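Local coordinates for protein amine Dehydrogenase (Pseudomonas putida, PDB 1JMX) that probably serves the oxidative deamination of primary amines as one chain of a heme c-containing dehydrogenase assembly, at residues L152-D157 against H208-L213; E249-T254 against A278-K283; D317-N322 against V329-L334. All coordinates share one frame; numbering follows the deposited sequence.

Interaction 1 of 3, residues L152-D157 against H208-L213; sequences LMRAAD and HEFSML
One face of the F210 ring is covered by R154: its CG sits 3.7 Å from the ring centroid and only 20° off the normal, which identifies a CH-pi contact, displaced toward the CG side of the ring. L152 approaches at the ring edge instead, with CB 3.5 Å from F210 CZ and CD1 close to F210 CE1. The other aromatic ring, the H208 imidazole, meets D157 at its edge, tip to tip; D157 OD1 lies 3.0 Å from the carbon H208 CE1 rather than over a ring face. With CG anti to the backbone N (chi1 -180°), the F210 ring extends toward L152 and R154. The chain of R154 is bent at chi2 and chi3, so its guanidinium leaves the ring and turns toward the start of 208-213, where NH1 stands 3.8 Å from E209 O.

This is packing between neighbouring blades of a seven-bladed beta-propeller. Strands 153-155 and 209-213 run nearly antiparallel at 165°, but their axes stay 8.3 Å apart, too far for direct backbone pairing; they belong to consecutive sheets. Farther along, the L152 and M212 side chains slide past each other in opposite directions, with L152 CD1 4.1 Å from M212 SD. On the other side of 209-213, E209 directs its carboxylate to R207 and Y235.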
loop_
_atom_site.group_PDB
_atom_site.type_symbol
_atom_site.label_atom_id
_atom_site.label_comp_id
_atom_site.label_asym_id
_atom_site.label_seq_id
_atom_site.Cartn_x
_atom_site.Cartn_y
_atom_site.Cartn_z
ATOM N N LEU B 152 20.487 9.284 10.321
ATOM C CA LEU B 152 21.064 10.533 10.833
ATOM C C LEU B 152 22.449 10.465 11.499
ATOM O O LEU B 152 22.756 9.541 12.247
ATOM C CB LEU B 152 20.091 11.216 11.792
ATOM C CG LEU B 152 18.742 11.613 11.209
ATOM C CD1 LEU B 152 17.954 12.359 12.261
ATOM C CD2 LEU B 152 18.938 12.467 9.985
ATOM N N MET B 153 23.259 11.490 11.229
ATOM C CA MET B 153 24.609 11.618 11.764
ATOM C C MET B 153 24.880 13.082 12.091
ATOM O O MET B 153 24.415 13.972 11.385
ATOM C CB MET B 153 25.651 11.170 10.728
ATOM C CG MET B 153 25.544 9.725 10.264
ATOM S SD MET B 153 26.943 9.231 9.233
ATOM C CE MET B 153 27.006 10.564 8.075
ATOM N N ARG B 154 25.625 13.328 13.165
ATOM C CA ARG B 154 25.988 14.690 13.559
ATOM C C ARG B 154 27.414 14.672 14.092
ATOM O O ARG B 154 27.774 13.809 14.880
ATOM C CB ARG B 154 25.051 15.239 14.645
ATOM C CG ARG B 154 23.577 15.413 14.252
ATOM C CD ARG B 154 23.353 16.481 13.208
ATOM N NE ARG B 154 23.973 17.750 13.569
ATOM C CZ ARG B 154 23.450 18.650 14.398
ATOM N NH1 ARG B 154 22.275 18.430 14.981
ATOM N NH2 ARG B 154 24.096 19.794 14.618
ATOM N N ALA B 155 28.233 15.610 13.636
ATOM C CA ALA B 155 29.613 15.689 14.085
ATOM C C ALA B 155 29.692 16.531 15.351
ATOM O O ALA B 155 29.244 17.677 15.377
ATOM C CB ALA B 155 30.493 16.292 12.996
ATOM N N ALA B 156 30.201 15.929 16.416
ATOM C CA ALA B 156 30.368 16.622 17.679
ATOM C C ALA B 156 31.534 17.607 17.549
ATOM O O ALA B 156 32.297 17.552 16.585
ATOM C CB ALA B 156 30.628 15.621 18.789
ATOM N N ASP B 157 31.641 18.513 18.516
ATOM C CA ASP B 157 32.686 19.536 18.573
ATOM C C ASP B 157 34.116 19.004 18.532
ATOM O O ASP B 157 35.013 19.653 17.986
ATOM C CB ASP B 157 32.535 20.371 19.849
ATOM C CG ASP B 157 31.448 21.410 19.752
ATOM O OD1 ASP B 157 30.916 21.645 18.644
ATOM O OD2 ASP B 157 31.136 22.009 20.808
ATOM N N HIS B 208 22.349 22.926 20.658
ATOM C CA HIS B 208 23.532 22.231 20.135
ATOM C C HIS B 208 23.577 20.765 20.554
ATOM O O HIS B 208 24.547 20.295 21.146
ATOM C CB HIS B 208 24.799 22.948 20.611
ATOM C CG HIS B 208 25.990 22.737 19.730
ATOM N ND1 HIS B 208 27.255 22.520 20.234
ATOM C CD2 HIS B 208 26.123 22.767 18.382
ATOM C CE1 HIS B 208 28.117 22.432 19.237
ATOM N NE2 HIS B 208 27.456 22.579 18.101
ATOM N N GLU B 209 22.496 20.054 20.276
ATOM C CA GLU B 209 22.415 18.645 20.602
ATOM C C GLU B 209 21.735 17.885 19.468
ATOM O O GLU B 209 21.053 18.478 18.628
ATOM C CB GLU B 209 21.689 18.422 21.940
ATOM C CG GLU B 209 20.246 18.893 21.986
ATOM C CD GLU B 209 19.585 18.737 23.366
ATOM O OE1 GLU B 209 18.338 18.838 23.427
ATOM O OE2 GLU B 209 20.285 18.524 24.384
ATOM N N PHE B 210 22.059 16.597 19.390
ATOM C CA PHE B 210 21.506 15.680 18.402
ATOM C C PHE B 210 20.366 15.002 19.148
ATOM O O PHE B 210 20.587 14.168 20.023
ATOM C CB PHE B 210 22.573 14.659 17.981
ATOM C CG PHE B 210 22.112 13.655 16.944
ATOM C CD1 PHE B 210 20.967 13.871 16.178
ATOM C CD2 PHE B 210 22.839 12.484 16.735
ATOM C CE1 PHE B 210 20.556 12.938 15.226
ATOM C CE2 PHE B 210 22.436 11.537 15.779
ATOM C CZ PHE B 210 21.292 11.767 15.028
ATOM N N SER B 211 19.145 15.395 18.820
ATOM C CA SER B 211 17.984 14.845 19.493
ATOM C C SER B 211 17.019 14.152 18.551
ATOM O O SER B 211 16.900 14.515 17.380
ATOM C CB SER B 211 17.254 15.949 20.256
ATOM O OG SER B 211 16.691 16.894 19.365
ATOM N N MET B 212 16.343 13.137 19.080
ATOM C CA MET B 212 15.361 12.372 18.329
ATOM C C MET B 212 14.305 11.872 19.294
ATOM O O MET B 212 14.592 11.679 20.472
ATOM C CB MET B 212 16.008 11.157 17.658
ATOM C CG MET B 212 17.083 11.476 16.645
ATOM S SD MET B 212 17.532 10.044 15.678
ATOM C CE MET B 212 18.354 9.049 16.899
ATOM N N LEU B 213 13.072 11.722 18.814
ATOM C CA LEU B 213 12.001 11.176 19.640
ATOM C C LEU B 213 11.988 9.671 19.374
ATOM O O LEU B 213 12.507 9.195 18.355
ATOM C CB LEU B 213 10.632 11.742 19.254
ATOM C CG LEU B 213 10.271 13.220 19.393
ATOM C CD1 LEU B 213 8.816 13.376 19.011
ATOM C CD2 LEU B 213 10.507 13.716 20.802
#

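Interaction 2 of 3, residues E249-T254 against A278-K283; sequences EFADLT and AKYDLK
The chain turns a corner at A251, near the end of strand 245-250, and close to that corner it passes nearest to the end of strand 276-281, with F250 CA 5.2 Å from L282 CA. F250 and Y280 carry the largest shares of the contact. The CG of F250 occupies the crowded position between the backbone N and the carbonyl carbon (chi1 62°), and from there the ring presents its CD1-CE1 edge to Y280. F250 CD1 comes within 3.9 Å of Y280 CG, while F250 CE1 stands over one face of the tyrosine, offset toward the rim. With centroids of the F250 and Y280 rings 5.5 Å apart and their planes at 71°, the pair is a T-shaped (edge-to-face) stack, phenylalanine supplying the edge. L282 lies alongside F250, pointing the same way, and its CD1 packs against F250 CB at 3.4 Å. A251 CB adjoins the Y280 ring.

The two segments come from successive blades of the beta-propeller: strand 245-250 is an outermost strand of its sheet, and 276-281 is the third of four in the next. Beyond F250, I270 in the same sheet as Y280 extends the apolar packing. Y280 OH is hydrogen-bonded to a water at 2.8 Å, which lies in the plane of the tyrosine ring, and also to the hydroxyl of Y257. That water donates to D252 O at 3.1 Å and is hydrogen-bonded to T254 OG1 at 2.8 Å, so it bridges the chain after the corner to the tip of Y280. F250 O, by contrast, is buried against the tyrosine, 3.7 Å from Y280 CD2, and has no polar partner in the model.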
loop_
_atom_site.group_PDB
_atom_site.type_symbol
_atom_site.label_atom_id
_atom_site.label_comp_id
_atom_site.label_asym_id
_atom_site.label_seq_id
_atom_site.Cartn_x
_atom_site.Cartn_y
_atom_site.Cartn_z
ATOM N N GLU B 249 11.433 9.216 29.035
ATOM C CA GLU B 249 10.053 9.225 28.555
ATOM C C GLU B 249 9.351 10.449 29.147
ATOM O O GLU B 249 9.551 10.776 30.322
ATOM C CB GLU B 249 9.333 7.941 28.958
ATOM C CG GLU B 249 9.902 6.689 28.317
ATOM C CD GLU B 249 11.260 6.305 28.868
ATOM O OE1 GLU B 249 11.456 6.392 30.099
ATOM O OE2 GLU B 249 12.136 5.902 28.079
ATOM N N PHE B 250 8.553 11.140 28.334
ATOM C CA PHE B 250 7.864 12.349 28.794
ATOM C C PHE B 250 6.336 12.355 28.686
ATOM O O PHE B 250 5.705 13.394 28.884
ATOM C CB PHE B 250 8.432 13.585 28.080
ATOM C CG PHE B 250 8.257 13.567 26.584
ATOM C CD1 PHE B 250 7.131 14.138 25.994
ATOM C CD2 PHE B 250 9.227 13.001 25.762
ATOM C CE1 PHE B 250 6.975 14.148 24.610
ATOM C CE2 PHE B 250 9.079 13.007 24.371
ATOM C CZ PHE B 250 7.951 13.581 23.797
ATOM N N ALA B 251 5.747 11.203 28.387
ATOM C CA ALA B 251 4.299 11.121 28.242
ATOM C C ALA B 251 3.810 9.772 27.737
ATOM O O ALA B 251 4.522 9.062 27.024
ATOM C CB ALA B 251 3.820 12.203 27.281
ATOM N N ASP B 252 2.586 9.419 28.114
ATOM C CA ASP B 252 2.001 8.190 27.623
ATOM C C ASP B 252 1.502 8.557 26.230
ATOM O O ASP B 252 0.946 9.636 26.027
ATOM C CB ASP B 252 0.831 7.715 28.493
ATOM C CG ASP B 252 0.242 6.400 27.995
ATOM O OD1 ASP B 252 -0.833 6.421 27.353
ATOM O OD2 ASP B 252 0.875 5.340 28.203
ATOM N N LEU B 253 1.773 7.688 25.269
ATOM C CA LEU B 253 1.371 7.901 23.887
ATOM C C LEU B 253 -0.147 7.853 23.662
ATOM O O LEU B 253 -0.781 6.813 23.855
ATOM C CB LEU B 253 2.063 6.860 23.003
ATOM C CG LEU B 253 2.093 6.964 21.476
ATOM C CD1 LEU B 253 3.104 5.963 20.954
ATOM C CD2 LEU B 253 0.720 6.712 20.861
ATOM N N THR B 254 -0.711 8.989 23.257
ATOM C CA THR B 254 -2.142 9.107 22.935
ATOM C C THR B 254 -2.300 9.483 21.454
ATOM O O THR B 254 -3.372 9.318 20.869
ATOM C CB THR B 254 -2.860 10.162 23.811
ATOM O OG1 THR B 254 -2.256 11.450 23.638
ATOM C CG2 THR B 254 -2.797 9.762 25.267
ATOM N N ALA B 278 1.732 19.547 20.382
ATOM C CA ALA B 278 1.593 19.346 21.819
ATOM C C ALA B 278 2.756 19.926 22.612
ATOM O O ALA B 278 3.904 19.887 22.179
ATOM C CB ALA B 278 1.411 17.880 22.138
ATOM N N LYS B 279 2.435 20.420 23.802
ATOM C CA LYS B 279 3.389 21.042 24.709
ATOM C C LYS B 279 3.425 20.179 25.961
ATOM O O LYS B 279 2.400 19.999 26.609
ATOM C CB LYS B 279 2.890 22.452 25.045
ATOM C CG LYS B 279 3.830 23.306 25.839
ATOM C CD LYS B 279 3.300 24.731 25.877
ATOM C CE LYS B 279 4.154 25.604 26.784
ATOM N NZ LYS B 279 3.742 27.034 26.747
ATOM N N TYR B 280 4.585 19.605 26.270
ATOM C CA TYR B 280 4.714 18.744 27.437
ATOM C C TYR B 280 5.658 19.243 28.509
ATOM O O TYR B 280 6.638 19.934 28.228
ATOM C CB TYR B 280 5.183 17.349 27.032
ATOM C CG TYR B 280 4.130 16.537 26.356
ATOM C CD1 TYR B 280 3.883 16.683 24.995
ATOM C CD2 TYR B 280 3.356 15.642 27.076
ATOM C CE1 TYR B 280 2.883 15.959 24.367
ATOM C CE2 TYR B 280 2.352 14.912 26.460
ATOM C CZ TYR B 280 2.119 15.076 25.105
ATOM O OH TYR B 280 1.109 14.380 24.501
ATOM N N ASP B 281 5.389 18.803 29.733
ATOM C CA ASP B 281 6.206 19.131 30.884
ATOM C C ASP B 281 7.050 17.874 31.073
ATOM O O ASP B 281 6.513 16.820 31.392
ATOM C CB ASP B 281 5.309 19.347 32.103
ATOM C CG ASP B 281 6.059 19.893 33.290
ATOM O OD1 ASP B 281 7.052 19.268 33.719
ATOM O OD2 ASP B 281 5.646 20.956 33.794
ATOM N N LEU B 282 8.353 17.971 30.812
ATOM C CA LEU B 282 9.256 16.819 30.942
ATOM C C LEU B 282 9.299 16.246 32.354
ATOM O O LEU B 282 9.229 15.031 32.546
ATOM C CB LEU B 282 10.693 17.187 30.545
ATOM C CG LEU B 282 11.221 17.139 29.112
ATOM C CD1 LEU B 282 11.037 15.762 28.505
ATOM C CD2 LEU B 282 10.535 18.188 28.297
ATOM N N LYS B 283 9.498 17.127 33.330
ATOM C CA LYS B 283 9.582 16.733 34.735
ATOM C C LYS B 283 8.321 15.966 35.151
ATOM O O LYS B 283 8.393 14.801 35.576
ATOM C CB LYS B 283 9.775 17.987 35.615
ATOM C CG LYS B 283 9.964 17.707 37.112
ATOM C CD LYS B 283 10.065 19.007 37.943
ATOM C CE LYS B 283 8.708 19.512 38.474
ATOM N NZ LYS B 283 8.157 18.684 39.610
HETATM O O HOH W 1 -0.428 12.316 25.520
#

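Interaction 3 of 3, residues D317-N322 against V329-L334; sequences DLAVFN and VKNIKL
L318 shows how the two strands interlock. Its CB meets I332 CB at 3.9 Å, directly across a hydrogen-bonded antiparallel pair in which L318 N donates to I332 O and I332 N donates to L318 O, both at 2.8 Å. CG swings beside the backbone N (chi1 -67°), and the second torsion (chi2 -53°) carries CD2 over I332 to L334. There CD2 is pressed to 3.4 Å from L334 CG, tighter than ordinary van der Waals contact, the two side chains crossing at about a right angle. V16 and M339 border this same apolar patch.

The face of L318 continues with V320, whose CG2 lies 4.1 Å from I332 CD1. On the other face D317 and N331 lie side by side, but the D317 carboxylate is hydrogen-bonded to Y297 OH and H295 NE2, and N331 OD1 to K328 NZ. Toward the turn the register slips: V320 N donates to K330 O, while V320 O receives V329 N at 2.7 Å and, weakly, K330 N at 3.4 Å. Two residues facing one define a classic beta bulge, here in the hairpin formed by the last two strands of a propeller blade.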
loop_
_atom_site.group_PDB
_atom_site.type_symbol
_atom_site.label_atom_id
_atom_site.label_comp_id
_atom_site.label_asym_id
_atom_site.label_seq_id
_atom_site.Cartn_x
_atom_site.Cartn_y
_atom_site.Cartn_z
ATOM N N ASP B 317 3.752 26.074 3.244
ATOM C CA ASP B 317 3.663 27.157 4.220
ATOM C C ASP B 317 4.236 26.842 5.600
ATOM O O ASP B 317 4.152 25.708 6.083
ATOM C CB ASP B 317 2.213 27.665 4.363
ATOM C CG ASP B 317 1.296 26.672 5.071
ATOM O OD1 ASP B 317 0.801 25.743 4.409
ATOM O OD2 ASP B 317 1.059 26.823 6.285
ATOM N N LEU B 318 4.880 27.844 6.193
ATOM C CA LEU B 318 5.421 27.733 7.541
ATOM C C LEU B 318 4.378 28.329 8.481
ATOM O O LEU B 318 3.846 29.407 8.222
ATOM C CB LEU B 318 6.700 28.565 7.724
ATOM C CG LEU B 318 8.045 28.311 7.042
ATOM C CD1 LEU B 318 8.497 26.885 7.264
ATOM C CD2 LEU B 318 7.928 28.633 5.584
ATOM N N ALA B 319 4.052 27.617 9.548
ATOM C CA ALA B 319 3.118 28.155 10.518
ATOM C C ALA B 319 4.015 28.757 11.594
ATOM O O ALA B 319 5.039 28.173 11.942
ATOM C CB ALA B 319 2.243 27.050 11.106
ATOM N N VAL B 320 3.700 29.966 12.044
ATOM C CA VAL B 320 4.493 30.605 13.089
ATOM C C VAL B 320 3.624 30.623 14.333
ATOM O O VAL B 320 2.512 31.136 14.308
ATOM C CB VAL B 320 4.915 32.049 12.734
ATOM C CG1 VAL B 320 5.831 32.600 13.818
ATOM C CG2 VAL B 320 5.624 32.081 11.393
ATOM N N PHE B 321 4.136 30.033 15.406
ATOM C CA PHE B 321 3.431 29.946 16.669
ATOM C C PHE B 321 4.113 30.683 17.802
ATOM O O PHE B 321 5.327 30.895 17.796
ATOM C CB PHE B 321 3.300 28.484 17.101
ATOM C CG PHE B 321 2.107 27.786 16.542
ATOM C CD1 PHE B 321 2.043 27.453 15.195
ATOM C CD2 PHE B 321 1.039 27.444 17.373
ATOM C CE1 PHE B 321 0.931 26.788 14.682
ATOM C CE2 PHE B 321 -0.080 26.777 16.866
ATOM C CZ PHE B 321 -0.133 26.450 15.523
ATOM N N ASN B 322 3.297 31.099 18.765
ATOM C CA ASN B 322 3.791 31.735 19.973
ATOM C C ASN B 322 3.868 30.492 20.834
ATOM O O ASN B 322 2.852 29.831 21.043
ATOM C CB ASN B 322 2.754 32.695 20.549
ATOM C CG ASN B 322 3.204 33.319 21.854
ATOM O OD1 ASN B 322 3.436 32.627 22.840
ATOM N ND2 ASN B 322 3.333 34.635 21.860
ATOM N N VAL B 329 0.445 32.616 15.116
ATOM C CA VAL B 329 0.563 34.056 14.920
ATOM C C VAL B 329 0.399 34.383 13.439
ATOM O O VAL B 329 -0.301 35.334 13.087
ATOM C CB VAL B 329 1.938 34.584 15.431
ATOM C CG1 VAL B 329 2.089 36.071 15.130
ATOM C CG2 VAL B 329 2.073 34.332 16.932
ATOM N N LYS B 330 1.051 33.608 12.572
ATOM C CA LYS B 330 0.933 33.835 11.134
ATOM C C LYS B 330 1.453 32.680 10.302
ATOM O O LYS B 330 1.851 31.655 10.842
ATOM C CB LYS B 330 1.617 35.144 10.711
ATOM C CG LYS B 330 3.089 35.238 11.033
ATOM C CD LYS B 330 3.662 36.580 10.591
ATOM C CE LYS B 330 3.671 36.706 9.066
ATOM N NZ LYS B 330 4.514 37.857 8.575
ATOM N N ASN B 331 1.387 32.837 8.984
ATOM C CA ASN B 331 1.857 31.827 8.051
ATOM C C ASN B 331 2.744 32.478 7.021
ATOM O O ASN B 331 2.420 33.547 6.497
ATOM C CB ASN B 331 0.693 31.160 7.304
ATOM C CG ASN B 331 -0.132 30.277 8.190
ATOM O OD1 ASN B 331 -1.184 30.684 8.682
ATOM N ND2 ASN B 331 0.346 29.059 8.418
ATOM N N ILE B 332 3.867 31.827 6.740
ATOM C CA ILE B 332 4.802 32.299 5.733
ATOM C C ILE B 332 4.538 31.403 4.531
ATOM O O ILE B 332 4.697 30.185 4.612
ATOM C CB ILE B 332 6.275 32.129 6.198
ATOM C CG1 ILE B 332 6.538 32.977 7.447
ATOM C CG2 ILE B 332 7.243 32.512 5.070
ATOM C CD1 ILE B 332 7.888 32.739 8.066
ATOM N N LYS B 333 4.048 31.996 3.450
ATOM C CA LYS B 333 3.772 31.243 2.232
ATOM C C LYS B 333 5.044 31.228 1.385
ATOM O O LYS B 333 5.565 32.282 1.025
ATOM C CB LYS B 333 2.606 31.883 1.466
ATOM C CG LYS B 333 2.283 31.260 0.100
ATOM C CD LYS B 333 1.759 29.835 0.209
ATOM C CE LYS B 333 0.442 29.757 0.995
ATOM N NZ LYS B 333 -0.081 28.353 1.097
ATOM N N LEU B 334 5.571 30.035 1.132
ATOM C CA LEU B 334 6.786 29.875 0.338
ATOM C C LEU B 334 6.502 29.731 -1.155
ATOM O O LEU B 334 5.511 29.115 -1.554
ATOM C CB LEU B 334 7.543 28.630 0.780
ATOM C CG LEU B 334 8.031 28.521 2.214
ATOM C CD1 LEU B 334 8.615 27.138 2.421
ATOM C CD2 LEU B 334 9.055 29.599 2.478
#

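The three contacts follow one another along the chain, each closing before the next opens, and sample successive parts of a seven-bladed beta-propeller. Interactions 1 and 2 have centres 21 Å apart yet share the sheet of strands 209-218, 230-239 and 245-250, and they touch directly where L213 CD2 packs 3.9 Å from F250 CE2. Interaction 1 lies about 8 Å from the chain centre and interaction 2 about 22 Å out. Interaction 3 has its centre about 25 Å from that of interaction 2, with nearest atoms about 6 Å apart. Interactions 1 and 2 hold neighbouring blades side by side, near the axis and near the rim, while interaction 3 builds a blade from its own strands.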